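Local structure of leucine aminopeptidase 2 (Saccharomyces cerevisiae, 2XQ0) at residues K562-K565 and F566-F569. The protein cleaves di- and tripeptides preferentially as a zinc-dependent M1 aminopeptidase and also has low epoxide hydrolase activity in vitro, including on leukotriene A4. Sequence-based numbering, arbitrary orientation.
Sequences KMFK and FQIF
Met563 and Phe564 meet Gln567, and Lys565 meets Phe569, in local i to i+3 and i to i+4 contacts along helix 557-569, in the C-terminal part of the chain. Four successive backbone bonds hold these two turns, from the amides of Phe566, Gln567, Ile568 and Phe569 to the carbonyls four residues earlier; that from Phe569 N to Lys565 O is 2.8 Å long and almost straight at 177°. Gln567 runs alongside Met563, both pointing the same way, with NE2 3.6 Å from Met563 CG and 3.9 Å from Met563 SD. The bend at chi3 of the methionine carries its CE back over the centre of the Phe564 ring, 3.9 Å above the plane. The other amide branch, Gln567 OE1, lies 3.6 Å from Phe564 CD1 in an oblique approach, the amide and ring planes standing nearly perpendicular (87°). This oxygen is buried with no hydrogen-bonding partner in the model, and across this turn the amide makes van der Waals contacts. Replacing the glutamine by alanine would probably open a gap beside Met563 CG and Phe564 CD1, leaving both side chains freer to shift. On a different face of the helix, with CG anti to the backbone N (chi1 -176°) and the rest of the chain extended, Lys565 runs alongside Phe569, bringing its CE within 3.5 Å of Phe569 CE1. Lys565 and Lys562 both reach toward Glu516 in long, weak ion pairs. Outward from the helix, Phe566 packs on helix 537-546 and meets Trp533 edge-to-face, whereas Phe564 and Ile568 pack on helix 576-582. Regular i to i+4 bonding, with side chains spread onto several neighbouring helices, is characteristic of an alpha-helix packed within an all-helical domain, here the C-terminal domain of the leukotriene A4 hydrolase family.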
ATOM      1  N   LYS A 562      -1.581  11.492  16.333  1.00 42.14           N
ATOM      2  CA  LYS A 562      -1.281  12.916  16.308  1.00 41.05           C
ATOM      3  C   LYS A 562      -1.317  13.512  17.709  1.00 41.30           C
ATOM      4  O   LYS A 562      -0.454  14.307  18.072  1.00 43.87           O
ATOM      5  CB  LYS A 562      -2.273  13.647  15.412  1.00 45.35           C
ATOM      6  CG  LYS A 562      -2.131  13.294  13.950  1.00 48.52           C
ATOM      7  CD  LYS A 562      -0.775  13.724  13.440  1.00 46.33           C
ATOM      8  CE  LYS A 562      -0.607  13.345  11.987  1.00 44.21           C
ATOM      9  NZ  LYS A 562       0.748  13.654  11.496  1.00 46.94           N
ATOM     10  N   MET A 563      -2.323  13.126  18.489  1.00 43.07           N
ATOM     11  CA  MET A 563      -2.419  13.558  19.885  1.00 48.29           C
ATOM     12  C   MET A 563      -1.143  13.213  20.625  1.00 46.58           C
ATOM     13  O   MET A 563      -0.581  14.037  21.329  1.00 41.55           O
ATOM     14  CB  MET A 563      -3.602  12.892  20.597  1.00 56.52           C
ATOM     15  CG  MET A 563      -3.564  13.068  22.115  1.00 65.12           C
ATOM     16  SD  MET A 563      -4.634  11.944  23.030  1.00 56.59           S
ATOM     17  CE  MET A 563      -3.882  10.366  22.660  1.00 50.76           C
ATOM     18  N   PHE A 564      -0.683  11.979  20.468  1.00 49.08           N
ATOM     19  CA  PHE A 564       0.571  11.586  21.100  1.00 53.75           C
ATOM     20  C   PHE A 564       1.733  12.452  20.614  1.00 52.82           C
ATOM     21  O   PHE A 564       2.546  12.921  21.419  1.00 50.90           O
ATOM     22  CB  PHE A 564       0.849  10.105  20.874  1.00 54.19           C
ATOM     23  CG  PHE A 564       0.178   9.211  21.871  1.00 56.28           C
ATOM     24  CD1 PHE A 564       0.453   9.338  23.223  1.00 65.53           C
ATOM     25  CD2 PHE A 564      -0.711   8.237  21.464  1.00 47.32           C
ATOM     26  CE1 PHE A 564      -0.157   8.513  24.149  1.00 64.52           C
ATOM     27  CE2 PHE A 564      -1.320   7.402  22.393  1.00 46.93           C
ATOM     28  CZ  PHE A 564      -1.044   7.541  23.727  1.00 56.24           C
ATOM     29  N   LYS A 565       1.787  12.688  19.305  1.00 49.95           N
ATOM     30  CA  LYS A 565       2.862  13.479  18.718  1.00 54.69           C
ATOM     31  C   LYS A 565       2.831  14.928  19.211  1.00 55.04           C
ATOM     32  O   LYS A 565       3.869  15.504  19.552  1.00 58.21           O
ATOM     33  CB  LYS A 565       2.797  13.421  17.193  1.00 53.68           C
ATOM     34  CG  LYS A 565       3.941  14.132  16.492  1.00 51.09           C
ATOM     35  CD  LYS A 565       3.685  14.196  14.996  1.00 49.03           C
ATOM     36  CE  LYS A 565       4.860  14.787  14.255  1.00 53.55           C
ATOM     37  NZ  LYS A 565       4.577  14.977  12.804  1.00 52.96           N
ATOM     38  N   PHE A 566       1.646  15.529  19.265  1.00 49.18           N
ATOM     39  CA  PHE A 566       1.565  16.873  19.832  1.00 41.08           C
ATOM     40  C   PHE A 566       2.072  16.861  21.264  1.00 54.51           C
ATOM     41  O   PHE A 566       2.785  17.772  21.685  1.00 56.25           O
ATOM     42  CB  PHE A 566       0.155  17.430  19.821  1.00 43.11           C
ATOM     43  CG  PHE A 566       0.031  18.742  20.546  1.00 46.19           C
ATOM     44  CD1 PHE A 566       0.521  19.912  19.973  1.00 43.99           C
ATOM     45  CD2 PHE A 566      -0.561  18.807  21.800  1.00 49.57           C
ATOM     46  CE1 PHE A 566       0.407  21.133  20.637  1.00 45.59           C
ATOM     47  CE2 PHE A 566      -0.678  20.026  22.470  1.00 49.24           C
ATOM     48  CZ  PHE A 566      -0.190  21.188  21.885  1.00 43.21           C
ATOM     49  N   GLN A 567       1.693  15.825  22.009  1.00 55.17           N
ATOM     50  CA  GLN A 567       2.112  15.686  23.394  1.00 55.92           C
ATOM     51  C   GLN A 567       3.630  15.633  23.491  1.00 60.44           C
ATOM     52  O   GLN A 567       4.218  16.197  24.420  1.00 63.16           O
ATOM     53  CB  GLN A 567       1.479  14.447  24.032  1.00 50.82           C
ATOM     54  CG  GLN A 567       0.031  14.653  24.457  1.00 58.20           C
ATOM     55  CD  GLN A 567      -0.611  13.385  24.985  1.00 66.34           C
ATOM     56  OE1 GLN A 567       0.034  12.341  25.079  1.00 76.16           O
ATOM     57  NE2 GLN A 567      -1.891  13.468  25.327  1.00 64.17           N
ATOM     58  N   ILE A 568       4.261  14.973  22.523  1.00 53.48           N
ATOM     59  CA  ILE A 568       5.719  14.844  22.505  1.00 59.12           C
ATOM     60  C   ILE A 568       6.386  16.167  22.124  1.00 59.90           C
ATOM     61  O   ILE A 568       7.328  16.611  22.778  1.00 58.13           O
ATOM     62  CB  ILE A 568       6.185  13.735  21.535  1.00 61.55           C
ATOM     63  CG1 ILE A 568       5.658  12.367  21.986  1.00 58.39           C
ATOM     64  CG2 ILE A 568       7.702  13.717  21.430  1.00 67.71           C
ATOM     65  CD1 ILE A 568       5.963  12.042  23.433  1.00 55.43           C
ATOM     66  N   PHE A 569       5.887  16.784  21.059  1.00 60.73           N
ATOM     67  CA  PHE A 569       6.374  18.086  20.608  1.00 58.67           C
ATOM     68  C   PHE A 569       6.267  19.131  21.721  1.00 68.56           C
ATOM     69  O   PHE A 569       7.036  20.095  21.762  1.00 68.56           O
ATOM     70  CB  PHE A 569       5.601  18.537  19.361  1.00 49.77           C
ATOM     71  CG  PHE A 569       6.306  18.235  18.067  1.00 57.37           C
ATOM     72  CD1 PHE A 569       6.330  16.941  17.559  1.00 62.23           C
ATOM     73  CD2 PHE A 569       6.949  19.243  17.359  1.00 57.54           C
ATOM     74  CE1 PHE A 569       6.979  16.661  16.367  1.00 57.18           C
ATOM     75  CE2 PHE A 569       7.601  18.968  16.166  1.00 53.97           C
ATOM     76  CZ  PHE A 569       7.621  17.676  15.670  1.00 55.71           C
TER